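Local coordinates for ABC transporter binding protein AcbH (Actinoplanes, PDB 3OO8), which serves as the extracellular solute-binding receptor of a bacterial ABC transporter, with an exclusive preference for beta-D-galactopyranose, at residues Asn198-Gly203 with Phe282-Ile287; Asp294-Pro299 with Gly362-Val367. The protein carries 2 engineered substitutions. One frame throughout, in Å; residues are numbered along the deposited sequence.

Interaction 1 (Asn198-Gly203 with Phe282-Ile287); sequences NLRING and FVFPAI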
ATOM      1  N   ASN A 198     -10.250   8.100   6.537  1.00  9.73           N
ATOM      2  CA  ASN A 198     -11.449   7.519   5.914  1.00  9.92           C
ATOM      3  C   ASN A 198     -11.706   6.075   6.354  1.00 12.19           C
ATOM      4  O   ASN A 198     -12.853   5.715   6.707  1.00  9.32           O
ATOM      5  CB  ASN A 198     -11.363   7.660   4.380  1.00 10.61           C
ATOM      6  CG  ASN A 198     -12.722   7.605   3.700  1.00 11.21           C
ATOM      7  OD1 ASN A 198     -13.737   8.020   4.268  1.00 12.79           O
ATOM      8  ND2 ASN A 198     -12.728   7.182   2.425  1.00 11.04           N
ATOM      9  N   LEU A 199     -10.654   5.252   6.392  1.00  9.79           N
ATOM     10  CA  LEU A 199     -10.779   3.842   6.850  1.00  9.21           C
ATOM     11  C   LEU A 199     -11.195   3.744   8.315  1.00  9.45           C
ATOM     12  O   LEU A 199     -11.860   2.798   8.694  1.00 10.92           O
ATOM     13  CB  LEU A 199      -9.436   3.120   6.709  1.00  9.26           C
ATOM     14  CG  LEU A 199      -8.964   2.888   5.272  1.00 10.22           C
ATOM     15  CD1 LEU A 199      -7.539   2.373   5.201  1.00 10.33           C
ATOM     16  CD2 LEU A 199      -9.911   1.908   4.565  1.00  9.06           C
ATOM     17  N   ARG A 200     -10.737   4.689   9.139  1.00  9.56           N
ATOM     18  CA  ARG A 200     -11.048   4.667  10.576  1.00  8.07           C
ATOM     19  C   ARG A 200     -12.416   5.261  10.908  1.00  9.73           C
ATOM     20  O   ARG A 200     -13.012   4.831  11.889  1.00 13.34           O
ATOM     21  CB  ARG A 200      -9.993   5.483  11.330  1.00  7.85           C
ATOM     22  CG  ARG A 200      -8.658   4.758  11.344  1.00  7.68           C
ATOM     23  CD  ARG A 200      -8.598   3.652  12.417  1.00  6.93           C
ATOM     24  NE  ARG A 200      -7.238   3.113  12.555  1.00  9.50           N
ATOM     25  CZ  ARG A 200      -6.714   2.177  11.771  1.00  9.98           C
ATOM     26  NH1 ARG A 200      -7.433   1.607  10.799  1.00  7.20           N
ATOM     27  NH2 ARG A 200      -5.471   1.791  11.971  1.00  9.96           N
ATOM     28  N   ILE A 201     -12.880   6.245  10.130  1.00  9.80           N
ATOM     29  CA  ILE A 201     -14.184   6.917  10.380  1.00 10.44           C
ATOM     30  C   ILE A 201     -15.327   6.209   9.648  1.00 10.88           C
ATOM     31  O   ILE A 201     -16.360   5.885  10.261  1.00 14.03           O
ATOM     32  CB  ILE A 201     -14.127   8.383   9.932  1.00 12.94           C
ATOM     33  CG1 ILE A 201     -13.115   9.090  10.822  1.00 13.00           C
ATOM     34  CG2 ILE A 201     -15.486   9.099  10.113  1.00 12.01           C
ATOM     35  CD1 ILE A 201     -12.697  10.467  10.303  1.00 15.56           C
ATOM     36  N   ASN A 202     -15.112   5.980   8.344  1.00 10.77           N
ATOM     37  CA  ASN A 202     -16.139   5.448   7.441  1.00 11.01           C
ATOM     38  C   ASN A 202     -16.021   3.973   7.068  1.00 11.22           C
ATOM     39  O   ASN A 202     -17.009   3.350   6.646  1.00 12.00           O
ATOM     40  CB  ASN A 202     -16.230   6.312   6.177  1.00  9.58           C
ATOM     41  CG  ASN A 202     -16.559   7.765   6.494  1.00 11.28           C
ATOM     42  OD1 ASN A 202     -15.824   8.690   6.099  1.00 16.52           O
ATOM     43  ND2 ASN A 202     -17.612   7.971   7.269  1.00 10.52           N
ATOM     44  N   GLY A 203     -14.817   3.410   7.191  1.00 12.59           N
ATOM     45  CA  GLY A 203     -14.619   2.004   6.951  1.00 11.21           C
ATOM     46  C   GLY A 203     -14.156   1.696   5.536  1.00 11.40           C
ATOM     47  O   GLY A 203     -14.116   2.572   4.668  1.00 12.79           O
ATOM     48  N   PHE A 282       3.438   1.947  15.591  1.00 10.88           N
ATOM     49  CA  PHE A 282       2.122   1.465  16.004  1.00 10.86           C
ATOM     50  C   PHE A 282       1.123   1.758  14.897  1.00 10.31           C
ATOM     51  O   PHE A 282       1.339   2.649  14.086  1.00 10.71           O
ATOM     52  CB  PHE A 282       1.684   2.003  17.383  1.00 13.37           C
ATOM     53  CG  PHE A 282       1.652   3.529  17.496  1.00 10.51           C
ATOM     54  CD1 PHE A 282       0.542   4.235  17.037  1.00 11.29           C
ATOM     55  CD2 PHE A 282       2.702   4.228  18.066  1.00 15.07           C
ATOM     56  CE1 PHE A 282       0.468   5.593  17.137  1.00 14.43           C
ATOM     57  CE2 PHE A 282       2.639   5.605  18.153  1.00 12.78           C
ATOM     58  CZ  PHE A 282       1.513   6.291  17.692  1.00 12.05           C
ATOM     59  N   VAL A 283       0.053   0.958  14.800  1.00 10.03           N
ATOM     60  CA  VAL A 283      -0.954   1.273  13.796  1.00  9.96           C
ATOM     61  C   VAL A 283      -1.723   2.543  14.153  1.00  9.71           C
ATOM     62  O   VAL A 283      -1.881   2.906  15.327  1.00 11.37           O
ATOM     63  CB  VAL A 283      -1.908   0.071  13.534  1.00  8.03           C
ATOM     64  CG1 VAL A 283      -1.066  -1.141  13.230  1.00 11.85           C
ATOM     65  CG2 VAL A 283      -2.832  -0.228  14.725  1.00 10.05           C
ATOM     66  N   PHE A 284      -2.219   3.230  13.130  1.00 10.08           N
ATOM     67  CA  PHE A 284      -2.967   4.450  13.416  1.00  9.88           C
ATOM     68  C   PHE A 284      -4.100   4.140  14.394  1.00 11.43           C
ATOM     69  O   PHE A 284      -4.807   3.123  14.225  1.00 11.09           O
ATOM     70  CB  PHE A 284      -3.522   5.031  12.124  1.00 10.13           C
ATOM     71  CG  PHE A 284      -3.913   6.492  12.234  1.00 11.94           C
ATOM     72  CD1 PHE A 284      -2.993   7.477  11.877  1.00 11.68           C
ATOM     73  CD2 PHE A 284      -5.183   6.874  12.659  1.00 11.12           C
ATOM     74  CE1 PHE A 284      -3.312   8.836  11.937  1.00 13.49           C
ATOM     75  CE2 PHE A 284      -5.530   8.230  12.719  1.00 12.78           C
ATOM     76  CZ  PHE A 284      -4.589   9.210  12.382  1.00 12.75           C
ATOM     77  N   PRO A 285      -4.299   4.981  15.426  1.00  9.83           N
ATOM     78  CA  PRO A 285      -5.307   4.659  16.465  1.00 12.05           C
ATOM     79  C   PRO A 285      -6.750   4.562  15.971  1.00 12.00           C
ATOM     80  O   PRO A 285      -7.087   5.067  14.903  1.00 11.56           O
ATOM     81  CB  PRO A 285      -5.157   5.809  17.468  1.00 14.91           C
ATOM     82  CG  PRO A 285      -3.686   6.160  17.330  1.00 20.44           C
ATOM     83  CD  PRO A 285      -3.504   6.169  15.826  1.00 10.34           C
ATOM     84  N   ALA A 286      -7.589   3.905  16.769  1.00 13.50           N
ATOM     85  CA  ALA A 286      -9.005   3.711  16.431  1.00 13.40           C
ATOM     86  C   ALA A 286      -9.743   5.028  16.640  1.00 15.30           C
ATOM     87  O   ALA A 286      -9.466   5.772  17.617  1.00 14.84           O
ATOM     88  CB  ALA A 286      -9.588   2.658  17.320  1.00 13.09           C
ATOM     89  N   ILE A 287     -10.651   5.345  15.715  1.00 12.54           N
ATOM     90  CA  ILE A 287     -11.522   6.496  15.863  1.00 11.94           C
ATOM     91  C   ILE A 287     -12.957   6.028  16.076  1.00 13.59           C
ATOM     92  O   ILE A 287     -13.582   6.350  17.075  1.00 14.84           O
ATOM     93  CB  ILE A 287     -11.451   7.432  14.640  1.00 11.76           C
ATOM     94  CG1 ILE A 287     -10.032   7.993  14.493  1.00 13.18           C
ATOM     95  CG2 ILE A 287     -12.508   8.553  14.777  1.00 12.64           C
ATOM     96  CD1 ILE A 287      -9.804   8.851  13.229  1.00 11.62           C
TER
HETATM   97  O   HOH W   1     -11.510   3.362  13.792  1.00 13.02           O
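Arg200, in the last turn of helix 191-201, and Ile287, in the irregular chain that follows strand 279-282, mark the closest backbone approach, 5.6 Å between their CA atoms. Water 1 bridges this point, accepting from Ile287 N at 2.9 Å and lying within hydrogen-bonding distance of Arg200 O. The helix ends just after Ile201.

The Arg200 chain turns about its CB-CG bond (chi2 -80°), which carries its guanidinium along the loop backbone and sets Arg200 CD 3.2 Å from Pro285 O. NE and NH2 grip a single oxygen side-on: Arg200 NH2 lies 2.7 Å from Phe284 O and Arg200 NE 2.9 Å from it. The oxygen is almost in the guanidinium plane (6° out), yet NE sits well above the carbonyl plane of Phe284 while NH2 is only modestly tilted from it. A weaker bond runs from Arg200 NE to Pro285 O at 3.1 Å. In this class 2 solute-binding fold, the arginine thus ties a helix end to the loop leaving strand 279-282 of the mixed sheet, and Phe284, on that loop, packs its ring against Phe165 and Phe261.

Beside the polar grip, Ile287 CD1 rests 3.9 Å from Arg200 CB. Ile287 CG2, anti to its own backbone N, instead meets Ile201 CG1 at 4.0 Å, the two isoleucines crossing at a slant; Gln228 of helix 220-232 touches both.

Interaction 2 (Asp294-Pro299 with Gly362-Val367); sequences DYMDAP and GKCKSV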
ATOM      1  N   ASP A 294      -9.138  -2.112  11.907  1.00 10.95           N
ATOM      2  CA  ASP A 294      -9.260  -3.284  11.039  1.00 12.25           C
ATOM      3  C   ASP A 294      -8.642  -3.170   9.661  1.00 11.47           C
ATOM      4  O   ASP A 294      -8.480  -4.175   8.964  1.00 12.72           O
ATOM      5  CB  ASP A 294     -10.725  -3.607  10.812  1.00 12.67           C
ATOM      6  CG  ASP A 294     -11.375  -4.240  12.007  1.00 17.79           C
ATOM      7  OD1 ASP A 294     -10.658  -4.863  12.828  1.00 21.40           O
ATOM      8  OD2 ASP A 294     -12.620  -4.160  12.078  1.00 22.58           O
ATOM      9  N   TYR A 295      -8.321  -1.946   9.259  1.00 10.56           N
ATOM     10  CA  TYR A 295      -7.932  -1.679   7.874  1.00  8.43           C
ATOM     11  C   TYR A 295      -6.638  -0.898   7.813  1.00  9.84           C
ATOM     12  O   TYR A 295      -6.319  -0.126   8.730  1.00 10.16           O
ATOM     13  CB  TYR A 295      -9.056  -0.906   7.169  1.00 10.81           C
ATOM     14  CG  TYR A 295     -10.378  -1.601   7.270  1.00 11.20           C
ATOM     15  CD1 TYR A 295     -10.526  -2.892   6.773  1.00 10.69           C
ATOM     16  CD2 TYR A 295     -11.487  -0.959   7.847  1.00  9.57           C
ATOM     17  CE1 TYR A 295     -11.735  -3.556   6.880  1.00 12.53           C
ATOM     18  CE2 TYR A 295     -12.694  -1.603   7.955  1.00 13.25           C
ATOM     19  CZ  TYR A 295     -12.817  -2.884   7.462  1.00 13.04           C
ATOM     20  OH  TYR A 295     -14.024  -3.535   7.557  1.00 15.67           O
ATOM     21  N   MET A 296      -5.886  -1.077   6.737  1.00  8.95           N
ATOM     22  CA  MET A 296      -4.603  -0.378   6.573  1.00  8.45           C
ATOM     23  C   MET A 296      -4.322  -0.278   5.077  1.00  9.22           C
ATOM     24  O   MET A 296      -4.689  -1.192   4.335  1.00  8.84           O
ATOM     25  CB  MET A 296      -3.464  -1.245   7.164  1.00  8.76           C
ATOM     26  CG  MET A 296      -2.123  -0.487   7.298  1.00 10.61           C
ATOM     27  SD  MET A 296      -0.776  -1.683   7.570  1.00 11.35           S
ATOM     28  CE  MET A 296      -1.087  -2.204   9.252  1.00 10.11           C
ATOM     29  N   ASP A 297      -3.664   0.785   4.636  1.00  7.31           N
ATOM     30  CA  ASP A 297      -3.058   0.804   3.301  1.00  7.42           C
ATOM     31  C   ASP A 297      -1.806  -0.089   3.384  1.00  9.53           C
ATOM     32  O   ASP A 297      -0.871   0.212   4.142  1.00  9.81           O
ATOM     33  CB  ASP A 297      -2.540   2.236   2.966  1.00  7.22           C
ATOM     34  CG  ASP A 297      -3.578   3.142   2.273  1.00  9.02           C
ATOM     35  OD1 ASP A 297      -4.559   2.678   1.631  1.00  8.39           O
ATOM     36  OD2 ASP A 297      -3.386   4.372   2.360  1.00 10.09           O
ATOM     37  N   ALA A 298      -1.784  -1.175   2.618  1.00  9.39           N
ATOM     38  CA  ALA A 298      -0.594  -2.039   2.554  1.00  9.49           C
ATOM     39  C   ALA A 298      -0.422  -2.430   1.090  1.00  9.82           C
ATOM     40  O   ALA A 298      -0.898  -3.482   0.645  1.00 10.26           O
ATOM     41  CB  ALA A 298      -0.752  -3.261   3.476  1.00 11.19           C
ATOM     42  N   PRO A 299       0.224  -1.566   0.290  1.00  8.10           N
ATOM     43  CA  PRO A 299       0.310  -1.795  -1.162  1.00  9.38           C
ATOM     44  C   PRO A 299       0.917  -3.162  -1.522  1.00 10.05           C
ATOM     45  O   PRO A 299       2.050  -3.461  -1.133  1.00 10.26           O
ATOM     46  CB  PRO A 299       1.213  -0.645  -1.647  1.00  9.66           C
ATOM     47  CG  PRO A 299       0.972   0.448  -0.624  1.00 11.66           C
ATOM     48  CD  PRO A 299       0.848  -0.285   0.693  1.00  8.36           C
ATOM     49  N   GLY A 362      -1.194  -8.781   9.016  1.00 13.52           N
ATOM     50  CA  GLY A 362      -2.002 -10.009   9.096  1.00 15.67           C
ATOM     51  C   GLY A 362      -3.261  -9.911   9.946  1.00 15.12           C
ATOM     52  O   GLY A 362      -4.222 -10.660   9.726  1.00 16.42           O
ATOM     53  N   LYS A 363      -3.265  -8.982  10.888  1.00 14.63           N
ATOM     54  CA  LYS A 363      -4.449  -8.744  11.732  1.00 15.09           C
ATOM     55  C   LYS A 363      -5.572  -8.021  10.981  1.00 16.02           C
ATOM     56  O   LYS A 363      -6.745  -8.146  11.354  1.00 19.08           O
ATOM     57  CB  LYS A 363      -4.063  -7.928  12.979  1.00 14.12           C
ATOM     58  CG  LYS A 363      -3.183  -8.656  13.962  1.00 16.01           C
ATOM     59  CD  LYS A 363      -2.662  -7.593  14.959  1.00 19.44           C
ATOM     60  CE  LYS A 363      -1.884  -8.163  16.062  1.00 25.11           C
ATOM     61  NZ  LYS A 363      -1.432  -6.993  16.876  1.00 18.90           N
ATOM     62  N   CYS A 364      -5.254  -7.308   9.900  1.00 12.86           N
ATOM     63  CA  CYS A 364      -6.283  -6.561   9.197  1.00 13.85           C
ATOM     64  C   CYS A 364      -7.308  -7.447   8.469  1.00 13.44           C
ATOM     65  O   CYS A 364      -6.945  -8.389   7.766  1.00 17.76           O
ATOM     66  CB  CYS A 364      -5.655  -5.642   8.165  1.00 11.46           C
ATOM     67  SG  CYS A 364      -4.657  -4.350   8.930  1.00 14.56           S
ATOM     68  N   LYS A 365      -8.578  -7.099   8.625  1.00 12.22           N
ATOM     69  CA  LYS A 365      -9.695  -7.766   7.945  1.00 14.60           C
ATOM     70  C   LYS A 365      -9.596  -7.584   6.416  1.00 15.09           C
ATOM     71  O   LYS A 365      -9.899  -8.504   5.643  1.00 13.13           O
ATOM     72  CB  LYS A 365     -11.003  -7.159   8.474  1.00 15.52           C
ATOM     73  CG  LYS A 365     -12.264  -7.862   8.055  1.00 27.27           C
ATOM     74  CD  LYS A 365     -13.409  -7.398   8.966  1.00 32.35           C
ATOM     75  CE  LYS A 365     -12.966  -7.412  10.430  1.00 39.88           C
ATOM     76  NZ  LYS A 365     -14.052  -7.068  11.408  1.00 37.15           N
ATOM     77  N   SER A 366      -9.189  -6.387   6.002  1.00 12.91           N
ATOM     78  CA  SER A 366      -9.012  -6.008   4.591  1.00 11.79           C
ATOM     79  C   SER A 366      -7.869  -5.026   4.518  1.00 13.00           C
ATOM     80  O   SER A 366      -7.641  -4.281   5.475  1.00  9.82           O
ATOM     81  CB  SER A 366     -10.247  -5.276   4.046  1.00 13.57           C
ATOM     82  OG  SER A 366     -11.358  -6.156   3.987  1.00 15.38           O
ATOM     83  N   VAL A 367      -7.143  -5.025   3.401  1.00 11.25           N
ATOM     84  CA  VAL A 367      -6.106  -4.006   3.224  1.00 12.51           C
ATOM     85  C   VAL A 367      -6.378  -3.245   1.948  1.00 11.87           C
ATOM     86  O   VAL A 367      -6.704  -3.835   0.910  1.00 12.40           O
ATOM     87  CB  VAL A 367      -4.635  -4.554   3.213  1.00 13.32           C
ATOM     88  CG1 VAL A 367      -4.237  -5.053   4.612  1.00 14.56           C
ATOM     89  CG2 VAL A 367      -4.417  -5.587   2.135  1.00 13.33           C
TER
HETATM   90  O   HOH W   2     -13.495  -6.292   5.575  1.00 28.59           O
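The Asp294 and Lys365 side chains run alongside each other in the same direction, and Asp294 OD2 forms a long, weak salt bridge to Lys365 NZ at 3.3 Å. The lysine kinks about its CG-CD bond (chi3 -46°), bringing CE and NZ alongside the carboxylate. Asp294 O takes a weak bond from Lys365 N (2.9 Å, N-H...O 130°). Replacing Asp294 by an alanine would probably leave the Lys365 ammonium without this partner and its chain freer to swing.

Tyr295 follows, with Asp294 CB over the centre of one ring face. Its CD1 lies 3.6 Å from Ser366 CB, and Ser366 O approaches the ring edge in plane and also meets Tyr295 CA; water 2 bonds Ser366 OG at 2.7 Å and, weakly, Tyr295 OH. Met296, near the galactose-binding Trp142, sets CB 3.8 Å from Cys364 SG, while its O meets Val367 CA in a CA-H...O contact of 3.3 Å. Ala298 CB then packs on Val367 CG1.

Between these parallel segments the hydrogen bonds are all weak, beside apolar packing and two CA-H...O contacts; Ser368, just beyond, adds backbone bonds to Met296 and Ala298, while Met296 N, buried with no partner, is probably a polar cost.

Overall arrangement
Interactions 1 and 2 are neighbours, their centres about 11 Å apart, and Arg200 joins them: its NH1 probably hydrogen-bonds Tyr295 O, 2.9 Å away. Val283 CG1 also packs on Met296 CE, so the loop of 282-287 touches the small parallel pair. Both contacts are partly buried, but the centre of interaction 2 lies nearer the chain centre (about 9 Å against about 15 Å) and it covers more surface (415 against 271 Å²). Interaction 1 fastens a helix end to a loop through a buried arginine on backbone carbonyls; interaction 2 joins two short strands, grading from an exposed lysine to buried Met296 and Val367. The Phe284 side chain lies about 8 Å, and that of Met296 about 5 Å, from the galactose-binding Trp142 side chain.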